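PDB 3HR6: putative surface-anchored fimbrial subunit from Corynebacterium diphtheriae, which forms the shaft of a pilus on the bacterial surface as its major pilin, built of tandem Ig-like modules, and probably serves in adhesion. Local coordinates for residues Thr5-His10 with Asp92-Ala97; Val112-Phe117 with Val137-Gln142; Val171-Pro176 with Glu185-Ala190; Leu193-Gly198 with Gly227-Leu232. All coordinates share one frame; numbering follows the deposited sequence. Where two conformers were deposited one is given.

Contact 1 of 4, residues Thr5-His10 with Asp92-Ala97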
loop_
_atom_site.group_PDB
_atom_site.type_symbol
_atom_site.label_atom_id
_atom_site.label_comp_id
_atom_site.label_asym_id
_atom_site.label_seq_id
_atom_site.Cartn_x
_atom_site.Cartn_y
_atom_site.Cartn_z
ATOM N N THR A 5 -35.917 6.561 -22.996
ATOM C CA THR A 5 -34.755 5.902 -23.547
ATOM C C THR A 5 -33.886 5.404 -22.394
ATOM O O THR A 5 -34.154 5.710 -21.237
ATOM C CB THR A 5 -34.013 6.898 -24.488
ATOM O OG1 THR A 5 -33.197 6.192 -25.430
ATOM C CG2 THR A 5 -33.171 7.888 -23.695
ATOM N N SER A 6 -32.867 4.618 -22.716
ATOM C CA SER A 6 -31.892 4.208 -21.705
ATOM C C SER A 6 -30.518 4.080 -22.338
ATOM O O SER A 6 -30.405 3.870 -23.544
ATOM C CB SER A 6 -32.286 2.904 -21.008
ATOM O OG SER A 6 -32.218 1.796 -21.881
ATOM N N ILE A 7 -29.497 4.279 -21.509
ATOM C CA ILE A 7 -28.102 4.044 -21.880
ATOM C C ILE A 7 -27.534 2.977 -20.967
ATOM O O ILE A 7 -27.478 3.146 -19.748
ATOM C CB ILE A 7 -27.265 5.337 -21.856
ATOM C CG1 ILE A 7 -27.816 6.337 -22.877
ATOM C CG2 ILE A 7 -25.795 5.029 -22.193
ATOM C CD1 ILE A 7 -27.481 7.765 -22.570
ATOM N N ALA A 8 -27.100 1.873 -21.577
ATOM C CA ALA A 8 -26.444 0.782 -20.883
ATOM C C ALA A 8 -24.948 0.927 -21.136
ATOM O O ALA A 8 -24.489 0.767 -22.295
ATOM C CB ALA A 8 -26.954 -0.528 -21.432
ATOM N N VAL A 9 -24.197 1.240 -20.082
ATOM C CA VAL A 9 -22.748 1.368 -20.178
ATOM C C VAL A 9 -22.098 0.045 -19.785
ATOM O O VAL A 9 -22.217 -0.399 -18.652
ATOM C CB VAL A 9 -22.184 2.487 -19.261
ATOM C CG1 VAL A 9 -20.699 2.635 -19.485
ATOM C CG2 VAL A 9 -22.893 3.815 -19.496
ATOM N N HIS A 10 -21.336 -0.517 -20.722
ATOM C CA HIS A 10 -20.522 -1.700 -20.480
ATOM C C HIS A 10 -19.043 -1.320 -20.431
ATOM O O HIS A 10 -18.467 -0.883 -21.423
ATOM C CB HIS A 10 -20.759 -2.711 -21.601
ATOM C CG HIS A 10 -22.193 -3.057 -21.828
ATOM N ND1 HIS A 10 -22.885 -3.931 -21.016
ATOM C CD2 HIS A 10 -23.078 -2.626 -22.755
ATOM C CE1 HIS A 10 -24.124 -4.047 -21.459
ATOM N NE2 HIS A 10 -24.268 -3.264 -22.510
ATOM N N ASP A 92 -31.705 4.253 -16.850
ATOM C CA ASP A 92 -33.008 3.926 -17.421
ATOM C C ASP A 92 -33.953 5.130 -17.280
ATOM O O ASP A 92 -33.669 6.050 -16.514
ATOM C CB ASP A 92 -33.565 2.685 -16.695
ATOM C CG ASP A 92 -34.641 1.929 -17.504
ATOM O OD1 ASP A 92 -35.159 2.434 -18.530
ATOM O OD2 ASP A 92 -34.976 0.794 -17.096
ATOM N N ASN A 93 -35.048 5.126 -18.045
ATOM C CA ASN A 93 -36.113 6.145 -17.942
ATOM C C ASN A 93 -35.594 7.570 -18.255
ATOM O O ASN A 93 -35.887 8.533 -17.528
ATOM C CB ASN A 93 -36.751 6.066 -16.537
ATOM C CG ASN A 93 -38.137 6.661 -16.474
ATOM O OD1 ASN A 93 -38.931 6.541 -17.409
ATOM N ND2 ASN A 93 -38.461 7.282 -15.338
ATOM N N LEU A 94 -34.844 7.687 -19.357
ATOM C CA LEU A 94 -34.204 8.943 -19.753
ATOM C C LEU A 94 -35.002 9.693 -20.805
ATOM O O LEU A 94 -35.592 9.098 -21.712
ATOM C CB LEU A 94 -32.818 8.677 -20.352
ATOM C CG LEU A 94 -31.790 8.019 -19.435
ATOM C CD1 LEU A 94 -30.464 7.828 -20.207
ATOM C CD2 LEU A 94 -31.578 8.837 -18.179
ATOM N N THR A 95 -34.965 11.017 -20.708
ATOM C CA THR A 95 -35.601 11.881 -21.697
ATOM C C THR A 95 -34.701 11.902 -22.927
ATOM O O THR A 95 -33.468 11.851 -22.804
ATOM C CB THR A 95 -35.808 13.337 -21.156
ATOM O OG1 THR A 95 -34.569 14.055 -21.191
ATOM C CG2 THR A 95 -36.305 13.329 -19.712
ATOM N N PRO A 96 -35.292 11.923 -24.120
ATOM C CA PRO A 96 -34.447 12.015 -25.308
ATOM C C PRO A 96 -33.525 13.242 -25.266
ATOM O O PRO A 96 -33.992 14.357 -25.062
ATOM C CB PRO A 96 -35.463 12.102 -26.446
ATOM C CG PRO A 96 -36.671 11.372 -25.921
ATOM C CD PRO A 96 -36.708 11.680 -24.456
ATOM N N ALA A 97 -32.217 13.024 -25.413
ATOM C CA ALA A 97 -31.231 14.107 -25.305
ATOM C C ALA A 97 -29.868 13.636 -25.818
ATOM O O ALA A 97 -29.723 12.471 -26.163
ATOM C CB ALA A 97 -31.099 14.552 -23.859
#

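Contact 2 of 4, residues Val112-Phe117 with Val137-Gln142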
loop_
_atom_site.group_PDB
_atom_site.type_symbol
_atom_site.label_atom_id
_atom_site.label_comp_id
_atom_site.label_asym_id
_atom_site.label_seq_id
_atom_site.Cartn_x
_atom_site.Cartn_y
_atom_site.Cartn_z
ATOM N N VAL A 112 -7.099 2.787 -15.423
ATOM C CA VAL A 112 -6.885 3.910 -16.303
ATOM C C VAL A 112 -8.218 4.062 -17.037
ATOM O O VAL A 112 -8.585 3.252 -17.891
ATOM C CB VAL A 112 -5.713 3.694 -17.282
ATOM C CG1 VAL A 112 -5.479 4.942 -18.150
ATOM C CG2 VAL A 112 -4.425 3.335 -16.479
ATOM N N ARG A 113 -8.956 5.072 -16.628
ATOM C CA ARG A 113 -10.365 5.216 -16.992
ATOM C C ARG A 113 -10.560 5.657 -18.399
ATOM O O ARG A 113 -9.683 6.261 -19.007
ATOM C CB ARG A 113 -11.061 6.186 -16.038
ATOM C CG ARG A 113 -10.489 7.572 -16.051
ATOM C CD ARG A 113 -11.407 8.529 -15.321
ATOM N NE ARG A 113 -10.759 9.807 -15.061
ATOM C CZ ARG A 113 -11.356 10.843 -14.484
ATOM N NH1 ARG A 113 -12.634 10.772 -14.131
ATOM N NH2 ARG A 113 -10.665 11.964 -14.269
ATOM N N SER A 114 -11.762 5.370 -18.897
ATOM C CA SER A 114 -12.209 5.834 -20.180
ATOM C C SER A 114 -12.342 7.347 -20.147
ATOM O O SER A 114 -12.684 7.912 -19.114
ATOM C CB SER A 114 -13.569 5.215 -20.519
ATOM O OG SER A 114 -13.552 3.794 -20.416
ATOM N N GLN A 115 -12.048 7.980 -21.272
ATOM C CA GLN A 115 -12.316 9.395 -21.462
ATOM C C GLN A 115 -13.822 9.633 -21.543
ATOM O O GLN A 115 -14.589 8.716 -21.883
ATOM C CB GLN A 115 -11.699 9.875 -22.773
ATOM C CG GLN A 115 -10.240 9.494 -22.925
ATOM C CD GLN A 115 -9.396 10.196 -21.939
ATOM O OE1 GLN A 115 -9.502 11.424 -21.804
ATOM N NE2 GLN A 115 -8.531 9.453 -21.244
ATOM N N PRO A 116 -14.252 10.871 -21.254
ATOM C CA PRO A 116 -15.647 11.215 -21.509
ATOM C C PRO A 116 -16.047 11.034 -22.959
ATOM O O PRO A 116 -15.222 11.206 -23.866
ATOM C CB PRO A 116 -15.710 12.688 -21.114
ATOM C CG PRO A 116 -14.585 12.854 -20.168
ATOM C CD PRO A 116 -13.513 12.008 -20.672
ATOM N N PHE A 117 -17.300 10.651 -23.189
ATOM C CA PHE A 117 -17.778 10.485 -24.538
ATOM C C PHE A 117 -19.268 10.760 -24.640
ATOM O O PHE A 117 -20.004 10.628 -23.686
ATOM C CB PHE A 117 -17.433 9.084 -25.067
ATOM C CG PHE A 117 -18.142 7.953 -24.353
ATOM C CD1 PHE A 117 -19.318 7.420 -24.866
ATOM C CD2 PHE A 117 -17.612 7.403 -23.203
ATOM C CE1 PHE A 117 -19.978 6.395 -24.224
ATOM C CE2 PHE A 117 -18.265 6.386 -22.543
ATOM C CZ PHE A 117 -19.424 5.847 -23.075
ATOM N N VAL A 137 -23.290 1.198 -24.943
ATOM C CA VAL A 137 -21.979 1.775 -25.217
ATOM C C VAL A 137 -20.936 1.003 -24.438
ATOM O O VAL A 137 -21.238 0.366 -23.430
ATOM C CB VAL A 137 -21.908 3.269 -24.885
ATOM C CG1 VAL A 137 -22.908 4.013 -25.761
ATOM C CG2 VAL A 137 -22.205 3.502 -23.422
ATOM N N TYR A 138 -19.720 1.041 -24.955
ATOM C CA TYR A 138 -18.678 0.087 -24.600
ATOM C C TYR A 138 -17.308 0.787 -24.416
ATOM O O TYR A 138 -16.329 0.446 -25.080
ATOM C CB TYR A 138 -18.585 -0.981 -25.700
ATOM C CG TYR A 138 -19.851 -1.776 -25.874
ATOM C CD1 TYR A 138 -20.073 -2.948 -25.146
ATOM C CD2 TYR A 138 -20.838 -1.347 -26.739
ATOM C CE1 TYR A 138 -21.252 -3.670 -25.294
ATOM C CE2 TYR A 138 -22.023 -2.043 -26.880
ATOM C CZ TYR A 138 -22.224 -3.202 -26.152
ATOM O OH TYR A 138 -23.396 -3.888 -26.288
ATOM N N PRO A 139 -17.234 1.761 -23.515
ATOM C CA PRO A 139 -15.962 2.431 -23.227
ATOM C C PRO A 139 -14.894 1.443 -22.702
ATOM O O PRO A 139 -15.236 0.525 -21.950
ATOM C CB PRO A 139 -16.360 3.439 -22.158
ATOM C CG PRO A 139 -17.497 2.766 -21.454
ATOM C CD PRO A 139 -18.292 2.188 -22.578
ATOM N N LYS A 140 -13.647 1.612 -23.148
ATOM C CA LYS A 140 -12.522 0.784 -22.732
ATOM C C LYS A 140 -11.721 1.467 -21.645
ATOM O O LYS A 140 -11.500 2.671 -21.677
ATOM C CB LYS A 140 -11.571 0.513 -23.911
ATOM C CG LYS A 140 -11.940 -0.657 -24.791
ATOM C CD LYS A 140 -13.333 -0.629 -25.390
ATOM C CE LYS A 140 -13.462 -0.046 -26.805
ATOM N NZ LYS A 140 -14.893 -0.193 -27.304
ATOM N N HIS A 141 -11.270 0.682 -20.681
ATOM C CA HIS A 141 -10.317 1.137 -19.676
ATOM C C HIS A 141 -9.214 0.104 -19.590
ATOM O O HIS A 141 -9.316 -0.981 -20.155
ATOM C CB HIS A 141 -10.956 1.310 -18.306
ATOM C CG HIS A 141 -11.442 0.027 -17.725
ATOM N ND1 HIS A 141 -12.727 -0.432 -17.904
ATOM C CD2 HIS A 141 -10.790 -0.931 -17.028
ATOM C CE1 HIS A 141 -12.852 -1.616 -17.324
ATOM N NE2 HIS A 141 -11.695 -1.939 -16.776
ATOM N N GLN A 142 -8.132 0.465 -18.910
ATOM C CA GLN A 142 -7.005 -0.444 -18.743
ATOM C C GLN A 142 -6.761 -0.669 -17.278
ATOM O O GLN A 142 -6.828 0.231 -16.466
ATOM C CB GLN A 142 -5.732 0.056 -19.451
ATOM C CG GLN A 142 -5.816 0.138 -20.990
ATOM C CD GLN A 142 -6.492 1.372 -21.515
ATOM O OE1 GLN A 142 -6.083 2.502 -21.216
ATOM N NE2 GLN A 142 -7.546 1.177 -22.316
HETATM O O HOH W 1 -7.644 4.541 -20.823
#

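Contact 3 of 4, residues Val171-Pro176 with Glu185-Ala190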
loop_
_atom_site.group_PDB
_atom_site.type_symbol
_atom_site.label_atom_id
_atom_site.label_comp_id
_atom_site.label_asym_id
_atom_site.label_seq_id
_atom_site.Cartn_x
_atom_site.Cartn_y
_atom_site.Cartn_z
ATOM N N VAL A 171 8.660 -0.575 -3.341
ATOM C CA VAL A 171 7.372 -0.673 -3.996
ATOM C C VAL A 171 7.571 -0.609 -5.501
ATOM O O VAL A 171 8.005 0.437 -6.063
ATOM C CB VAL A 171 6.396 0.462 -3.581
ATOM C CG1 VAL A 171 5.028 0.319 -4.366
ATOM C CG2 VAL A 171 6.163 0.460 -2.088
ATOM N N ALA A 172 7.305 -1.716 -6.173
ATOM C CA ALA A 172 7.499 -1.833 -7.615
ATOM C C ALA A 172 6.136 -1.817 -8.337
ATOM O O ALA A 172 5.345 -2.729 -8.115
ATOM C CB ALA A 172 8.216 -3.071 -7.935
ATOM N N THR A 173 5.898 -0.786 -9.141
ATOM C CA THR A 173 4.625 -0.588 -9.835
ATOM C C THR A 173 4.833 -0.676 -11.302
ATOM O O THR A 173 5.671 -0.008 -11.855
ATOM C CB THR A 173 4.051 0.810 -9.489
ATOM O OG1 THR A 173 3.859 0.895 -8.076
ATOM C CG2 THR A 173 2.755 1.151 -10.233
ATOM N N LYS A 174 4.027 -1.496 -11.956
ATOM C CA LYS A 174 4.086 -1.653 -13.385
ATOM C C LYS A 174 3.348 -0.527 -14.064
ATOM O O LYS A 174 2.259 -0.167 -13.613
ATOM C CB LYS A 174 3.483 -2.996 -13.782
ATOM C CG LYS A 174 4.439 -4.073 -13.386
ATOM C CD LYS A 174 4.168 -5.451 -13.830
ATOM C CE LYS A 174 5.365 -6.374 -13.441
ATOM N NZ LYS A 174 6.724 -6.189 -14.128
ATOM N N ILE A 175 3.950 0.024 -15.124
ATOM C CA ILE A 175 3.258 1.006 -15.940
ATOM C C ILE A 175 2.394 0.254 -16.937
ATOM O O ILE A 175 2.931 -0.458 -17.780
ATOM C CB ILE A 175 4.224 1.946 -16.704
ATOM C CG1 ILE A 175 5.234 2.563 -15.746
ATOM C CG2 ILE A 175 3.422 2.990 -17.480
ATOM C CD1 ILE A 175 4.613 3.360 -14.610
ATOM N N PRO A 176 1.057 0.431 -16.868
ATOM C CA PRO A 176 0.225 -0.266 -17.859
ATOM C C PRO A 176 0.360 0.312 -19.253
ATOM O O PRO A 176 0.681 1.497 -19.414
ATOM C CB PRO A 176 -1.186 -0.019 -17.332
ATOM C CG PRO A 176 -1.097 1.352 -16.760
ATOM C CD PRO A 176 0.236 1.331 -16.044
ATOM N N GLU A 185 -3.410 10.641 -16.778
ATOM C CA GLU A 185 -3.913 11.846 -16.110
ATOM C C GLU A 185 -2.942 12.279 -15.029
ATOM O O GLU A 185 -2.873 13.465 -14.685
ATOM C CB GLU A 185 -5.224 11.590 -15.381
ATOM C CG GLU A 185 -6.437 11.255 -16.184
ATOM C CD GLU A 185 -7.564 10.923 -15.226
ATOM O OE1 GLU A 185 -7.795 11.690 -14.262
ATOM O OE2 GLU A 185 -8.203 9.881 -15.388
ATOM N N GLY A 186 -2.204 11.311 -14.502
ATOM C CA GLY A 186 -1.282 11.541 -13.405
ATOM C C GLY A 186 -0.831 10.189 -12.947
ATOM O O GLY A 186 -1.278 9.186 -13.482
ATOM N N PHE A 187 0.051 10.140 -11.956
ATOM C CA PHE A 187 0.564 8.861 -11.507
ATOM C C PHE A 187 1.136 9.065 -10.122
ATOM O O PHE A 187 2.157 9.729 -9.959
ATOM C CB PHE A 187 1.603 8.294 -12.483
ATOM C CG PHE A 187 1.640 6.784 -12.517
ATOM C CD1 PHE A 187 0.755 6.078 -13.297
ATOM C CD2 PHE A 187 2.537 6.080 -11.765
ATOM C CE1 PHE A 187 0.790 4.717 -13.358
ATOM C CE2 PHE A 187 2.535 4.678 -11.798
ATOM C CZ PHE A 187 1.675 4.023 -12.583
ATOM N N THR A 188 0.393 8.599 -9.135
ATOM C CA THR A 188 0.779 8.794 -7.755
ATOM C C THR A 188 0.995 7.443 -7.074
ATOM O O THR A 188 0.198 6.536 -7.245
ATOM C CB THR A 188 -0.306 9.582 -7.011
ATOM O OG1 THR A 188 -0.406 10.897 -7.567
ATOM C CG2 THR A 188 0.022 9.713 -5.510
ATOM N N VAL A 189 2.084 7.288 -6.337
ATOM C CA VAL A 189 2.297 6.116 -5.489
ATOM C C VAL A 189 2.321 6.664 -4.068
ATOM O O VAL A 189 3.130 7.523 -3.765
ATOM C CB VAL A 189 3.573 5.337 -5.812
ATOM C CG1 VAL A 189 3.773 4.139 -4.774
ATOM C CG2 VAL A 189 3.538 4.828 -7.267
ATOM N N ALA A 190 1.383 6.195 -3.216
ATOM C CA ALA A 190 1.293 6.670 -1.843
ATOM C C ALA A 190 1.357 5.526 -0.890
ATOM O O ALA A 190 0.913 4.417 -1.186
ATOM C CB ALA A 190 -0.022 7.430 -1.584
#

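Contact 4 of 4, residues Leu193-Gly198 with Gly227-Leu232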
loop_
_atom_site.group_PDB
_atom_site.type_symbol
_atom_site.label_atom_id
_atom_site.label_comp_id
_atom_site.label_asym_id
_atom_site.label_seq_id
_atom_site.Cartn_x
_atom_site.Cartn_y
_atom_site.Cartn_z
ATOM N N LEU A 193 2.388 4.873 6.042
ATOM C CA LEU A 193 3.253 4.048 6.836
ATOM C C LEU A 193 2.497 3.574 8.079
ATOM O O LEU A 193 1.713 4.315 8.629
ATOM C CB LEU A 193 4.502 4.807 7.264
ATOM C CG LEU A 193 5.650 4.997 6.231
ATOM C CD1 LEU A 193 5.209 5.773 5.013
ATOM C CD2 LEU A 193 6.833 5.683 6.878
ATOM N N PRO A 194 2.833 2.359 8.541
ATOM C CA PRO A 194 2.268 1.997 9.845
ATOM C C PRO A 194 2.689 2.950 10.963
ATOM O O PRO A 194 3.750 3.571 10.903
ATOM C CB PRO A 194 2.804 0.582 10.089
ATOM C CG PRO A 194 4.006 0.456 9.284
ATOM C CD PRO A 194 3.848 1.412 8.075
ATOM N N ALA A 195 1.882 3.061 12.013
ATOM C CA ALA A 195 2.151 4.018 13.069
ATOM C C ALA A 195 3.419 3.802 13.839
ATOM O O ALA A 195 3.909 4.729 14.433
ATOM C CB ALA A 195 0.990 4.079 14.057
ATOM N N GLU A 196 3.968 2.594 13.818
ATOM C CA GLU A 196 5.165 2.295 14.538
ATOM C C GLU A 196 6.435 2.863 13.869
ATOM O O GLU A 196 7.532 2.739 14.425
ATOM C CB GLU A 196 5.265 0.797 14.718
ATOM C CG GLU A 196 4.079 0.256 15.538
ATOM C CD GLU A 196 2.876 -0.217 14.704
ATOM O OE1 GLU A 196 2.914 -0.152 13.485
ATOM O OE2 GLU A 196 1.844 -0.701 15.277
ATOM N N LEU A 197 6.278 3.409 12.671
ATOM C CA LEU A 197 7.410 4.015 11.967
ATOM C C LEU A 197 7.439 5.506 12.088
ATOM O O LEU A 197 6.387 6.190 12.013
ATOM C CB LEU A 197 7.385 3.666 10.477
ATOM C CG LEU A 197 7.316 2.166 10.172
ATOM C CD1 LEU A 197 7.431 1.900 8.641
ATOM C CD2 LEU A 197 8.483 1.487 10.890
ATOM N N GLY A 198 8.646 6.018 12.211
ATOM C CA GLY A 198 8.875 7.458 12.159
ATOM C C GLY A 198 8.866 7.950 10.722
ATOM O O GLY A 198 8.585 7.216 9.805
ATOM N N GLY A 227 -3.586 11.626 10.995
ATOM C CA GLY A 227 -3.553 11.145 12.363
ATOM C C GLY A 227 -2.134 10.828 12.823
ATOM O O GLY A 227 -1.221 11.663 12.707
ATOM N N ASP A 228 -1.931 9.627 13.343
ATOM C CA ASP A 228 -0.630 9.261 13.906
ATOM C C ASP A 228 0.227 8.512 12.896
ATOM O O ASP A 228 1.188 7.817 13.266
ATOM C CB ASP A 228 -0.797 8.432 15.183
ATOM C CG ASP A 228 -1.536 7.114 14.949
ATOM O OD1 ASP A 228 -2.003 6.834 13.831
ATOM O OD2 ASP A 228 -1.669 6.349 15.925
ATOM N N ARG A 229 -0.138 8.611 11.625
ATOM C CA ARG A 229 0.638 7.977 10.571
ATOM C C ARG A 229 1.101 8.953 9.494
ATOM O O ARG A 229 0.379 9.852 9.114
ATOM C CB ARG A 229 -0.139 6.834 9.945
ATOM C CG ARG A 229 -0.397 5.709 10.987
ATOM C CD ARG A 229 -1.471 4.822 10.506
ATOM N NE ARG A 229 -1.076 4.095 9.314
ATOM C CZ ARG A 229 -1.863 3.275 8.613
ATOM N NH1 ARG A 229 -3.136 3.131 8.928
ATOM N NH2 ARG A 229 -1.383 2.671 7.537
ATOM N N THR A 230 2.319 8.721 9.011
ATOM C CA THR A 230 2.890 9.456 7.881
ATOM C C THR A 230 2.531 8.789 6.568
ATOM O O THR A 230 2.732 7.592 6.398
ATOM C CB THR A 230 4.423 9.490 7.969
ATOM O OG1 THR A 230 4.817 9.986 9.235
ATOM C CG2 THR A 230 4.986 10.426 6.884
ATOM N N VAL A 231 2.000 9.568 5.630
ATOM C CA VAL A 231 1.857 9.174 4.260
ATOM C C VAL A 231 3.030 9.760 3.462
ATOM O O VAL A 231 3.334 10.953 3.565
ATOM C CB VAL A 231 0.569 9.736 3.642
ATOM C CG1 VAL A 231 0.422 9.287 2.193
ATOM C CG2 VAL A 231 -0.661 9.337 4.468
ATOM N N LEU A 232 3.687 8.884 2.709
ATOM C CA LEU A 232 4.703 9.250 1.737
ATOM C C LEU A 232 4.042 9.183 0.377
ATOM O O LEU A 232 3.384 8.221 0.060
ATOM C CB LEU A 232 5.849 8.261 1.783
ATOM C CG LEU A 232 6.900 8.362 0.655
ATOM C CD1 LEU A 232 7.579 9.716 0.595
ATOM C CD2 LEU A 232 7.925 7.248 0.797
HETATM O O HOH W 2 3.711 6.427 10.328
HETATM O O HOH W 3 2.492 6.903 15.504
HETATM O O HOH W 4 5.669 9.092 11.597
#

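Contact 1 of 4, residues Thr5-His10 with Asp92-Ala97
Leu94 turns its CG anti to its own carbonyl carbon (chi1 -62°), while Thr5 has OG1 anti to its backbone N (chi1 -158°) and CG2 between that N and the carbonyl carbon; both side chains lie on one face of the sheet. This position of CG2 puts it against CB of Leu94, at 3.5 Å in the conformer given. The branched threonine suits this place because its two arms do different work: the methyl packs on the leucine, and the hydroxyl bonds to the backbone O of Gln133. Farther out, the leucine sends CD1 to CD1 of Ile7 at 3.8 Å, the two side chains crossing at about a right angle.

The backbones of Thr5 and Leu94 bond in both directions. Thr5 N reaches Leu94 O at 2.9 Å, and Leu94 N returns to Thr5 O at 2.8 Å. Next to this pair, CB of Ser6 rests on CA of Asp92 at 3.8 Å, with the serine hydroxyl engaged by Asp134. At the corner, the carboxylate of Asp92 takes the N-H of Asn93 through OD1 at 2.7 Å. Asn93 itself has positive phi (61°), a conformation that asparagine tolerates better than most residues. With Asn93 and Leu94 both opposite Thr5, the arrangement is a G1 beta bulge in an antiparallel pair, placed where the chain leaves strand 89-94 in the N-terminal domain.

Contact 2 of 4, residues Val112-Phe117 with Val137-Gln142
Val112 and Phe117 give up the most surface here, followed by Ser114 and Gln142 equally, and each meets its partner in its own way. Val112 pairs with Gln142 through the backbone: its N donates to Gln142 O at 2.8 Å, and Gln142 N donates back to Val112 O at 3.0 Å. The valine methyl CG1 lies 4.0 Å from OE1 of Gln142, whose amide is held from outside by Gly14 and Ala179. A water lies 2.6 Å from the same OE1 of Gln142, with Arg113 O also within its reach.

Phe117 meets apolar neighbours. Its CG stands between its own N and carbonyl carbon (chi1 66°), the turn that carries the ring toward Val137 and Pro139. The outer part of the ring lies against both: CG2 of Val137 sits at the ring edge, near its plane, 3.7 Å from CZ, and CB of Pro139 comes obliquely to within 3.5 Å of CE2. A flat ring fits beside the compact pyrrolidine, the two crossing at about a right angle.

Between these ends, OG of Ser114 lies 2.7 Å from Lys140 O and 3.3 Å from CB of Pro139. A small hydroxyl suits this buried spot, polar enough for the carbonyl and slim enough for the proline.

The loop thus runs antiparallel to strand 131-143 between the short strand 111-112 and strand 117-124, which both pair with it. Strand 5-13 also pairs with strand 131-143, in parallel, and strand 97-103 lies along 117-124.

Contact 3 of 4, residues Val171-Pro176 with Glu185-Ala190
Ile175 and Phe187 make the closest approach, CD1 of the isoleucine standing 3.6 Å from CZ of the ring and crossing it obliquely. The backbone of Ile175 has already left strand 171-174, but with CG1 anti to the carbonyl carbon the second torsion (chi2 -58°) folds CD1 back to the ring. CG2 of Thr173 comes to the edge of the same ring, near its plane, 3.9 Å from CE2; these two side chains point at one another, tip to tip. Pro176 adds a looser touch, its CD lying 4.4 Å from CE1 of Phe187.

Further along the strands, with CG1 anti to the backbone N in both valines (178° in Val171), the CG1 methyls of Val171 and Val189 meet tip to tip at 4.0 Å. Thr173 and Val189 instead slide past one another in opposite directions, OG1 being 4.0 Å from CG2. Beta-branched residues suit such places, since they keep to extended backbone and put a short, stiff side chain into the core.

The second shell packs round the ring. Phe184 meets Phe187 edge to face, while Leu252 and Val275 pack against the phenylalanine. The backbone N of Phe187 donates to OD1 of Asn279.

The axes of strands 171-174 and 187-190 run 9.7 Å apart, with their directions 153° apart, too distant for backbone pairing. They belong to two different sheets, and the gap is bridged almost wholly by side chains. This is the face-to-face packing of a beta sandwich, as expected of an Ig-like module, with alternate residues of each strand turned into the shared core.

Contact 4 of 4, residues Leu193-Gly198 with Gly227-Leu232
The backbone of Leu193 lies against the start of strand 229-236, its N donating to Thr230 O at 2.8 Å, before Pro194 to Leu197 fold into a type I beta turn closed by Leu197 N on Pro194 O. Arg229 then grips the other side of Leu193: NE donates to Leu193 O at 2.9 Å, an almost straight bond (171°). The oxygen lies close to the guanidinium plane, whereas the donor stands 37° out of the plane of the carbonyl. The bend at chi3 (66°) puts NE where it can reach that oxygen. Arginine suits the place because its chain serves as well as its charge: CG lies 3.7 Å from CB of Ala195 and packs over the start of the turn. The small alanine lets this approach happen and also rests near the carboxylate of Asp228.

Leu193 turns CD1 to CB of Leu232 at 4.1 Å, the apolar part of the contact, and Phe256 from strand 251-259 covers both leucines. Waters lie between the backbones elsewhere. One accepts from Thr230 N at 3.0 Å and lies within reach of Pro194 O and Leu197 O, while another lies close to Ala195 O and Asp228 O.

The terminal NH2 of Arg229 is bound to Lys192 O and forms a salt bridge with Glu287. One guanidinium therefore ties two successive carbonyls, those of Lys192 and Leu193, to an acidic partner. The chemistry implies a turn fastened to its neighbouring strand by few direct bonds, one of them charged, with bound water lying among the remaining backbone polar atoms.

Contact 3 is the most buried, an almost purely side-chain meeting of two sheets; the other three are partly buried, and of these contacts 1 and 2 use paired backbone bonds, contact 4 one backbone bond and an arginine. Contacts 1 and 2 share the sheet of the N-terminal domain, where strands 5-13 and 131-143 are neighbours, and they touch through Ala8 and His10 with Val137. Contacts 3 and 4 lie on neighbouring strands 187-192 and 229-236 of one sheet in the next module, meeting where Ala190 packs on Val231 and Leu232. Between the modules, Arg113 of contact 2 forms a salt bridge with Glu185 of contact 3 (NE to OE2, 2.6 Å). Waters lie between the segments in contacts 2 and 4.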